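Local coordinates for putative pectin lyase (Geobacillus virus E2, PDB 7CHU) that serves as the trimeric tailspike of a thermophilic bacteriophage, probably binding and perhaps cleaving a host surface polysaccharide during cell invasion, at the interface of chains A and B. Coordinates in Å, arbitrary orientation; residue numbers count along the deposited sequence, not the author numbering. Chains: chain A/B, Putative pectin lyase.

Contact 1: the interface of chains A and B. Residues chain A 76, 78-79, 116, 118; chain B 69, 72-73.
B:Thr72 meets A:Asn76 through its side-chain hydroxyl: the amide ND2 donates to OG1 at 3.0 Å, a bent bond (135° at H) with the hydroxyl tilted from the amide plane. The same OG1 passes its own hydrogen back to the carbonyl O of B:Ile69 at 2.6 Å, relaying between the amide of one chain and the helix end of the other. Ring atom CG of A:Pro118 lies 3.5 Å from OG1 of B:Thr72. Beside this polar link, the CG2 branch of B:Ile69 rests 3.7 Å from CG of A:Asn76 and also touches CG of A:Glu79. A:Tyr116 brings its CE2 side within 3.8 Å of CA of B:Ile73, and its phenol OH reaches the carbonyl O of B:Thr72 through a water. A:Asn76, with CG anti to its backbone N (chi1 -166°), is held from behind: OD1 takes the backbone N of A:Lys78 in plane on a lone pair at 2.8 Å, which fixes the amide's rotation and turns ND2 toward chain B. The carboxylate OE2 of A:Glu79 receives N of A:Asn76 from above its plane. The C-terminal end of helix 59-70 and the short helix 71-73 of B thus pack on strands 75-76 and 113-117 and the A:Pro118 loop, at the N-terminal side of A's right-handed beta-helix body.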
# COMPACT_ATOMS: atom_id res chain seq x y z
N ASN A 76 -31.93 -7.18 -9.13
CA ASN A 76 -32.34 -6.40 -7.97
C ASN A 76 -33.21 -7.27 -7.08
O ASN A 76 -34.24 -7.80 -7.54
CB ASN A 76 -33.08 -5.13 -8.41
CG ASN A 76 -33.24 -4.11 -7.30
OD1 ASN A 76 -33.68 -4.43 -6.22
ND2 ASN A 76 -32.87 -2.85 -7.57
N LYS A 78 -35.25 -6.43 -5.03
CA LYS A 78 -36.62 -5.91 -4.94
C LYS A 78 -37.54 -6.57 -5.96
O LYS A 78 -38.75 -6.65 -5.75
CB LYS A 78 -36.62 -4.39 -5.14
CG LYS A 78 -37.46 -3.64 -4.14
CD LYS A 78 -37.74 -2.22 -4.60
CE LYS A 78 -38.96 -1.65 -3.87
NZ LYS A 78 -38.90 -0.15 -3.74
N GLU A 79 -36.98 -7.04 -7.08
CA GLU A 79 -37.76 -7.80 -8.05
C GLU A 79 -38.35 -9.07 -7.46
O GLU A 79 -39.27 -9.64 -8.05
CB GLU A 79 -36.91 -8.21 -9.25
CG GLU A 79 -36.22 -7.10 -9.99
CD GLU A 79 -35.18 -7.66 -10.96
OE1 GLU A 79 -35.39 -8.80 -11.45
OE2 GLU A 79 -34.15 -6.97 -11.21
N TYR A 116 -28.11 -7.09 -6.58
CA TYR A 116 -28.03 -5.73 -6.05
C TYR A 116 -29.08 -5.53 -4.97
O TYR A 116 -30.25 -5.88 -5.17
CB TYR A 116 -28.23 -4.70 -7.16
CG TYR A 116 -28.20 -3.31 -6.57
CD1 TYR A 116 -27.01 -2.77 -6.11
CD2 TYR A 116 -29.37 -2.58 -6.42
CE1 TYR A 116 -26.97 -1.48 -5.55
CE2 TYR A 116 -29.34 -1.30 -5.86
CZ TYR A 116 -28.15 -0.76 -5.43
OH TYR A 116 -28.13 0.50 -4.87
N PRO A 118 -30.81 -2.61 -2.86
CA PRO A 118 -30.97 -1.15 -2.71
C PRO A 118 -30.94 -0.76 -1.24
O PRO A 118 -31.06 -1.59 -0.34
CB PRO A 118 -32.35 -0.85 -3.33
CG PRO A 118 -32.71 -2.09 -4.13
CD PRO A 118 -32.02 -3.24 -3.43
N ILE B 69 -38.23 -0.12 -10.05
CA ILE B 69 -37.16 -0.94 -9.48
C ILE B 69 -35.79 -0.46 -9.96
O ILE B 69 -34.83 -0.39 -9.17
CB ILE B 69 -37.40 -2.42 -9.81
CG1 ILE B 69 -38.69 -2.92 -9.16
CG2 ILE B 69 -36.24 -3.29 -9.34
CD1 ILE B 69 -39.09 -4.35 -9.59
N THR B 72 -34.12 2.43 -8.16
CA THR B 72 -33.62 2.31 -6.78
C THR B 72 -32.11 2.23 -6.71
O THR B 72 -31.55 2.27 -5.60
CB THR B 72 -34.21 1.08 -6.06
OG1 THR B 72 -33.82 -0.10 -6.76
CG2 THR B 72 -35.74 1.15 -5.97
N ILE B 73 -31.41 2.12 -7.84
CA ILE B 73 -29.98 1.94 -7.76
C ILE B 73 -29.26 3.26 -7.51
O ILE B 73 -28.17 3.24 -6.92
CB ILE B 73 -29.45 1.22 -9.00
CG1 ILE B 73 -29.14 2.20 -10.13
CG2 ILE B 73 -30.44 0.11 -9.44
CD1 ILE B 73 -28.25 1.61 -11.20
O HOH W 1 -30.21 2.05 -3.46

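Contact 2: the interface of chains A and B. Residues chain A 469-470, 472-474; chain B 466-467, 476, 478-479.
The backbone N of A:Ile474 donates to the carbonyl O of B:Pro479 at 2.8 Å, nearly along the C=O axis (167° at the oxygen), tying the start of strand 474-476 in A to the loop of B that leads into its strand 480-481. From this tie the A:Ile474 side chain packs among B:Leu467, B:Pro476 and B:Val478, with the carbonyl O of B:Leu466 beside CD1. Its CG1, anti to the carbonyl carbon (chi1 -47°), meets CB of B:Pro476 at 3.7 Å; the terminal CD1 turns back (chi2 -57°) and touches CG2 of B:Val478 at 3.6 Å and, on the B:Leu467 side, CB of that leucine. B:Val478 crosses A:Ile474 at about a right angle, and its CG2 also lies 3.6 Å from CA of A:Gly473, a contact that the bare CA probably eases. At the other end of the patch B:Leu466 lies obliquely against A:Val469, CD1 to CG1 at 3.8 Å, while both of its methyls border the carbonyl O of A:Thr470. The loop carrying A:Gly473 is braced within chain A by A:Thr470, whose hydroxyl OG1 accepts the backbone N of A:Asp472 at 3.3 Å. B:Pro479 edges the same loop with its ring, CD standing 3.8 Å from the carbonyl O of A:Asp472.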
# COMPACT_ATOMS: atom_id res chain seq x y z
N VAL A 469 40.82 1.41 23.71
CA VAL A 469 41.66 2.08 22.73
C VAL A 469 41.23 3.53 22.77
O VAL A 469 40.09 3.85 22.43
CB VAL A 469 41.51 1.47 21.33
CG1 VAL A 469 42.25 2.31 20.29
CG2 VAL A 469 42.02 0.02 21.34
N THR A 470 42.11 4.41 23.25
CA THR A 470 41.75 5.83 23.35
C THR A 470 42.79 6.71 22.66
O THR A 470 43.77 6.23 22.09
CB THR A 470 41.57 6.26 24.82
OG1 THR A 470 42.85 6.48 25.44
CG2 THR A 470 40.79 5.21 25.60
N ASP A 472 44.91 8.57 24.01
CA ASP A 472 46.19 8.66 24.68
C ASP A 472 46.81 7.31 25.00
O ASP A 472 47.92 7.26 25.54
CB ASP A 472 46.07 9.54 25.93
CG ASP A 472 45.00 9.07 26.90
OD1 ASP A 472 44.78 7.84 27.05
OD2 ASP A 472 44.38 9.94 27.53
N GLY A 473 46.15 6.19 24.67
CA GLY A 473 46.84 4.92 24.74
C GLY A 473 46.01 3.69 24.43
O GLY A 473 44.78 3.75 24.41
N ILE A 474 46.70 2.58 24.15
CA ILE A 474 46.09 1.25 24.05
C ILE A 474 46.19 0.64 25.43
O ILE A 474 47.30 0.44 25.94
CB ILE A 474 46.82 0.37 23.02
CG1 ILE A 474 47.08 1.08 21.69
CG2 ILE A 474 46.14 -1.02 22.91
CD1 ILE A 474 45.87 1.64 21.00
N LEU B 466 44.70 5.41 15.77
CA LEU B 466 45.23 4.96 17.06
C LEU B 466 45.91 3.60 17.01
O LEU B 466 46.81 3.33 17.81
CB LEU B 466 44.09 4.88 18.08
CG LEU B 466 43.19 6.12 18.15
CD1 LEU B 466 42.00 5.86 19.08
CD2 LEU B 466 44.02 7.32 18.60
N LEU B 467 45.47 2.73 16.11
CA LEU B 467 45.92 1.34 16.10
C LEU B 467 45.50 0.73 14.78
O LEU B 467 44.36 0.93 14.33
CB LEU B 467 45.30 0.56 17.27
CG LEU B 467 45.45 -0.95 17.29
CD1 LEU B 467 46.92 -1.34 17.49
CD2 LEU B 467 44.55 -1.60 18.36
N PRO B 476 50.30 -0.17 17.28
CA PRO B 476 49.77 0.94 18.08
C PRO B 476 50.48 2.24 17.75
O PRO B 476 51.72 2.30 17.70
CB PRO B 476 50.04 0.51 19.53
CG PRO B 476 51.23 -0.40 19.45
CD PRO B 476 51.10 -1.12 18.10
N VAL B 478 49.78 4.90 19.61
CA VAL B 478 49.89 5.48 20.95
C VAL B 478 50.50 4.40 21.84
O VAL B 478 50.61 3.24 21.41
CB VAL B 478 48.52 5.94 21.49
CG1 VAL B 478 48.13 7.27 20.84
CG2 VAL B 478 47.49 4.87 21.20
N PRO B 479 50.92 4.74 23.05
CA PRO B 479 51.61 3.76 23.89
C PRO B 479 50.68 2.66 24.39
O PRO B 479 49.45 2.80 24.41
CB PRO B 479 52.14 4.60 25.05
CG PRO B 479 52.19 6.00 24.52
CD PRO B 479 51.02 6.11 23.62

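Contact 3: the interface of chains A and B. Residues chain A 476, 479-480, 482, 495; chain B 480-482, 495.
A:Ile480 pairs with B:Leu495 in an antiparallel beta bridge in the C-terminal part of a trimeric phage tailspike, which probably helps hold the subunits together. The backbone N of A:Ile480 donates to O of B:Leu495 at 3.1 Å, and N of B:Leu495 returns a bond to O of A:Ile480 at 2.8 Å. Apolar side chains pack tightly around this bridge. A:Ile480, extended with chi2 -180°, sends CD1 tip to tip toward B:Ile480, 3.8 Å from its CG2, and touches CE2 on the rim of B:Phe482, whose side chain it crosses at about a right angle. B:Leu495 puts CB in the plane of the A:Phe482 ring, at the edge and 4.0 Å from CE1. Its CG is anti to the backbone N (chi1 -171°), and from there CD2 meets CD2 of A:Leu495 at 3.7 Å, the two leucines crossing at about a right angle. Each phenylalanine ring is backed on one face by CG2 of the Ile480 in its own chain. The A:Pro476 end is more polar and watered. There CD of the proline ring stands 3.2 Å from the carbonyl O of B:Thr481 and 4.0 Å from CG2 of B:Ile480, and a water bridges two backbone carbonyls, 3.0 Å from O of A:Pro476 and also bound to O of B:Thr481.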
# COMPACT_ATOMS: atom_id res chain seq x y z
N PRO A 476 45.32 -2.25 27.90
CA PRO A 476 44.87 -3.61 28.23
C PRO A 476 44.66 -3.76 29.73
O PRO A 476 45.52 -3.39 30.54
CB PRO A 476 46.03 -4.49 27.74
CG PRO A 476 47.24 -3.62 27.90
CD PRO A 476 46.77 -2.20 27.62
N PRO A 479 46.68 -9.27 30.68
CA PRO A 479 48.03 -9.30 30.12
C PRO A 479 48.04 -9.39 28.60
O PRO A 479 47.08 -9.82 27.96
CB PRO A 479 48.64 -10.56 30.74
CG PRO A 479 47.83 -10.81 31.97
CD PRO A 479 46.45 -10.39 31.61
N ILE A 480 49.19 -9.04 28.03
CA ILE A 480 49.49 -9.30 26.63
C ILE A 480 50.19 -10.64 26.58
O ILE A 480 51.28 -10.80 27.14
CB ILE A 480 50.37 -8.20 26.02
CG1 ILE A 480 49.68 -6.84 26.16
CG2 ILE A 480 50.66 -8.55 24.55
CD1 ILE A 480 50.45 -5.70 25.59
N PHE A 482 51.73 -13.48 24.24
CA PHE A 482 52.26 -13.62 22.88
C PHE A 482 52.18 -15.06 22.39
O PHE A 482 52.41 -16.01 23.15
CB PHE A 482 53.72 -13.18 22.80
CG PHE A 482 53.95 -11.71 23.06
CD1 PHE A 482 54.15 -11.25 24.37
CD2 PHE A 482 54.01 -10.80 22.03
CE1 PHE A 482 54.38 -9.90 24.62
CE2 PHE A 482 54.23 -9.45 22.27
CZ PHE A 482 54.42 -9.01 23.57
N LEU A 495 57.95 -5.97 19.12
CA LEU A 495 58.09 -6.82 20.30
C LEU A 495 57.38 -8.15 20.03
O LEU A 495 56.26 -8.16 19.52
CB LEU A 495 57.51 -6.11 21.51
CG LEU A 495 57.70 -6.64 22.92
CD1 LEU A 495 59.18 -6.58 23.35
CD2 LEU A 495 56.82 -5.81 23.84
N ILE B 480 51.29 1.55 24.77
CA ILE B 480 50.57 0.49 25.47
C ILE B 480 50.64 0.83 26.96
O ILE B 480 51.71 0.82 27.55
CB ILE B 480 51.14 -0.89 25.17
CG1 ILE B 480 51.00 -1.20 23.68
CG2 ILE B 480 50.38 -1.95 25.96
CD1 ILE B 480 51.49 -2.55 23.32
N THR B 481 49.49 1.12 27.56
CA THR B 481 49.37 1.56 28.95
C THR B 481 48.72 0.44 29.74
O THR B 481 47.53 0.17 29.58
CB THR B 481 48.53 2.83 29.01
OG1 THR B 481 49.12 3.83 28.18
CG2 THR B 481 48.39 3.33 30.44
N PHE B 482 49.51 -0.20 30.61
CA PHE B 482 49.07 -1.37 31.36
C PHE B 482 48.30 -0.98 32.61
O PHE B 482 48.61 0.02 33.27
CB PHE B 482 50.27 -2.22 31.80
CG PHE B 482 51.06 -2.79 30.67
CD1 PHE B 482 52.07 -2.06 30.07
CD2 PHE B 482 50.81 -4.08 30.24
CE1 PHE B 482 52.81 -2.61 29.03
CE2 PHE B 482 51.52 -4.62 29.20
CZ PHE B 482 52.53 -3.89 28.59
N LEU B 495 53.34 -10.51 29.05
CA LEU B 495 53.88 -9.23 29.51
C LEU B 495 52.79 -8.50 30.29
O LEU B 495 51.64 -8.44 29.83
CB LEU B 495 54.33 -8.40 28.30
CG LEU B 495 55.11 -7.12 28.52
CD1 LEU B 495 56.45 -7.49 29.14
CD2 LEU B 495 55.29 -6.39 27.20
O HOH W 2 45.27 -0.45 30.85

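Contact 1 lies on the N-terminal side of the spike's body, about 85 Å from contact 2 and 91 Å from contact 3, measured between C-alpha centres. Contacts 2 and 3 are only about 12 Å apart and probably belong to one C-terminal zone. Pro476, Pro479 and strand 474-476 serve both: contact 2 uses the two prolines of chain B, contact 3 those of chain A, so equivalent segments play different parts on the two sides of the interface, as expected if each chain of the trimer meets its two neighbours with different surfaces. Joining the subunits on both sides of the central body probably keeps the long spike aligned.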